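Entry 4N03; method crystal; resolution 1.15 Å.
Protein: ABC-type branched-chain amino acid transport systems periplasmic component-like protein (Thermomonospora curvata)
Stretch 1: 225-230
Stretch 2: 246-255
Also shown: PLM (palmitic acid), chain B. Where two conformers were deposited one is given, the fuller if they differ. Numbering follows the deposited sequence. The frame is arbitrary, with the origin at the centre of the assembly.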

# COMPACT_ATOMS: atom_id res chain seq x y z
N ALA A 225 -11.53 -17.57 -12.92
CA ALA A 225 -11.04 -16.23 -12.65
C ALA A 225 -9.64 -16.38 -12.19
O ALA A 225 -9.26 -17.40 -11.60
CB ALA A 225 -11.89 -15.52 -11.59
N ILE A 226 -8.82 -15.36 -12.46
CA ILE A 226 -7.39 -15.35 -12.14
C ILE A 226 -7.16 -14.24 -11.15
O ILE A 226 -7.48 -13.08 -11.45
CB ILE A 226 -6.53 -15.12 -13.40
CG1 ILE A 226 -6.77 -16.25 -14.43
CG2 ILE A 226 -5.07 -15.01 -13.04
CD1 ILE A 226 -6.20 -15.93 -15.80
N LEU A 227 -6.56 -14.51 -10.02
CA LEU A 227 -6.22 -13.54 -8.99
C LEU A 227 -4.71 -13.45 -8.94
O LEU A 227 -4.01 -14.45 -9.13
CB LEU A 227 -6.78 -13.93 -7.63
CG LEU A 227 -8.26 -13.59 -7.39
CD1 LEU A 227 -9.23 -14.06 -8.46
CD2 LEU A 227 -8.67 -14.14 -6.03
N LEU A 228 -4.22 -12.23 -8.71
CA LEU A 228 -2.78 -11.97 -8.76
C LEU A 228 -2.36 -11.08 -7.62
O LEU A 228 -2.79 -9.93 -7.54
CB LEU A 228 -2.37 -11.34 -10.08
CG LEU A 228 -0.88 -11.05 -10.25
CD1 LEU A 228 -0.03 -12.31 -10.21
CD2 LEU A 228 -0.59 -10.29 -11.53
N SER A 229 -1.43 -11.55 -6.80
CA SER A 229 -0.80 -10.75 -5.77
C SER A 229 0.68 -10.76 -6.01
O SER A 229 1.42 -11.64 -5.62
CB SER A 229 -1.16 -11.27 -4.38
OG SER A 229 -2.56 -11.35 -4.21
N ALA A 230 1.09 -9.76 -6.79
CA ALA A 230 2.47 -9.63 -7.28
C ALA A 230 2.64 -8.16 -7.65
O ALA A 230 1.89 -7.29 -7.17
CB ALA A 230 2.67 -10.54 -8.45
N GLY A 246 -5.83 -16.79 -25.65
CA GLY A 246 -7.26 -16.83 -25.81
C GLY A 246 -8.04 -16.97 -24.52
O GLY A 246 -9.23 -17.18 -24.56
N MSE A 247 -7.40 -16.78 -23.39
CA MSE A 247 -8.10 -16.92 -22.10
C MSE A 247 -8.96 -15.70 -21.92
O MSE A 247 -8.52 -14.55 -22.16
CB MSE A 247 -7.10 -17.04 -20.96
CG MSE A 247 -6.34 -18.34 -21.16
SE MSE A 247 -5.07 -18.65 -19.73
CE MSE A 247 -6.25 -19.26 -18.30
N LYS A 248 -10.18 -15.92 -21.46
CA LYS A 248 -11.13 -14.83 -21.28
C LYS A 248 -11.52 -14.57 -19.83
O LYS A 248 -12.30 -13.68 -19.55
CB LYS A 248 -12.39 -15.05 -22.11
CG LYS A 248 -12.14 -15.24 -23.60
CD LYS A 248 -11.44 -14.04 -24.24
CE LYS A 248 -11.10 -14.23 -25.73
NZ LYS A 248 -10.40 -13.00 -26.15
N GLN A 249 -10.91 -15.29 -18.91
CA GLN A 249 -11.23 -15.13 -17.49
C GLN A 249 -10.90 -13.74 -17.02
O GLN A 249 -9.84 -13.20 -17.39
CB GLN A 249 -10.43 -16.13 -16.67
CG GLN A 249 -10.74 -17.61 -16.90
CD GLN A 249 -9.94 -18.28 -17.99
OE1 GLN A 249 -9.48 -17.62 -18.92
NE2 GLN A 249 -9.72 -19.57 -17.86
N PRO A 250 -11.68 -13.16 -16.14
CA PRO A 250 -11.26 -11.90 -15.54
C PRO A 250 -10.02 -12.09 -14.67
O PRO A 250 -9.83 -13.18 -14.07
CB PRO A 250 -12.47 -11.52 -14.69
CG PRO A 250 -13.03 -12.82 -14.27
CD PRO A 250 -12.90 -13.69 -15.50
N ILE A 251 -9.21 -11.04 -14.58
CA ILE A 251 -8.07 -10.95 -13.71
C ILE A 251 -8.33 -9.95 -12.63
O ILE A 251 -8.75 -8.82 -12.93
CB ILE A 251 -6.77 -10.61 -14.48
CG1 ILE A 251 -6.45 -11.69 -15.52
CG2 ILE A 251 -5.62 -10.45 -13.53
CD1 ILE A 251 -5.43 -11.28 -16.56
N LEU A 252 -8.11 -10.31 -11.37
CA LEU A 252 -8.26 -9.44 -10.23
C LEU A 252 -6.97 -9.40 -9.47
O LEU A 252 -6.50 -10.43 -8.99
CB LEU A 252 -9.39 -9.95 -9.32
CG LEU A 252 -9.62 -9.18 -8.03
CD1 LEU A 252 -10.13 -7.78 -8.32
CD2 LEU A 252 -10.53 -9.96 -7.10
N GLY A 253 -6.35 -8.23 -9.35
CA GLY A 253 -5.10 -8.05 -8.68
C GLY A 253 -5.20 -7.35 -7.36
O GLY A 253 -6.11 -6.56 -7.13
N SER A 254 -4.22 -7.60 -6.51
CA SER A 254 -4.01 -6.83 -5.33
C SER A 254 -3.50 -5.42 -5.74
O SER A 254 -3.18 -5.15 -6.89
CB SER A 254 -3.03 -7.52 -4.40
OG SER A 254 -3.51 -8.77 -3.93
N ASN A 255 -3.40 -4.55 -4.74
CA ASN A 255 -3.32 -3.12 -5.04
C ASN A 255 -2.08 -2.66 -5.75
O ASN A 255 -2.08 -1.57 -6.34
CB ASN A 255 -3.61 -2.26 -3.80
CG ASN A 255 -2.56 -2.38 -2.71
OD1 ASN A 255 -1.39 -2.53 -2.99
ND2 ASN A 255 -3.00 -2.26 -1.45
C1 PLM B . 3.98 -5.96 -0.22
O1 PLM B . 3.08 -5.80 0.65
O2 PLM B . 5.10 -6.48 -0.00
C2 PLM B . 3.78 -5.33 -1.58
C3 PLM B . 4.17 -3.79 -1.45
C4 PLM B . 3.81 -2.98 -2.67
C5 PLM B . 4.23 -1.56 -2.57
C6 PLM B . 3.84 -0.59 -3.71
C7 PLM B . 2.51 0.09 -3.38
C8 PLM B . 1.91 0.92 -4.49
C9 PLM B . 0.77 1.83 -4.08
CA PLM B . -0.64 1.21 -4.17
CB PLM B . -1.65 2.17 -3.42
CC PLM B . -2.48 1.40 -2.36
CD PLM B . -3.06 2.27 -1.26
CE PLM B . -3.86 1.56 -0.18
CF PLM B . -3.83 2.37 1.13
CG PLM B . -4.89 3.46 1.22

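Parallel β-strands pair by a simple division: the backbone supplies the hydrogen bonds, and side chains in register pack on alternate faces of the sheet. Strands 225-229 and 251-253 illustrate it well. Ile 226 N donates to Pro 250 O (2.9 Å) and Ile 226 O accepts from Leu 252 N (2.8 Å); one step on, Leu 228 N reaches Leu 252 O and Leu 228 O receives Ser 254 N, both at 2.9 Å. Proline suits its place, since only its carbonyl is asked to bond.

Ile 226 and Ile 251 lie side by side on one face in nearly the same m,t rotamer, so their branched chains run alike and meet at 4.0 Å (Ile 226 CB to Ile 251 CG1). With chi2 trans, Ile 226 extends CD1 to within 4.2 Å of CE of selenomethionine Met 247, whose chi3 of 77° bends the chain at its end. On the opposite face the leucines differ: Leu 227 is m,p and Leu 252 t,p, and Leu 227 CD1 rests 4.2 Å from Leu 252 CB. Back on the isoleucine face, Leu 228 pairs with Gly 253, which adds no side chain there.

Beyond the last bridge, Ser 229 and Ser 254, both m, bring their OG atoms into a 2.8 Å hydrogen bond, pairing two buried hydroxyls.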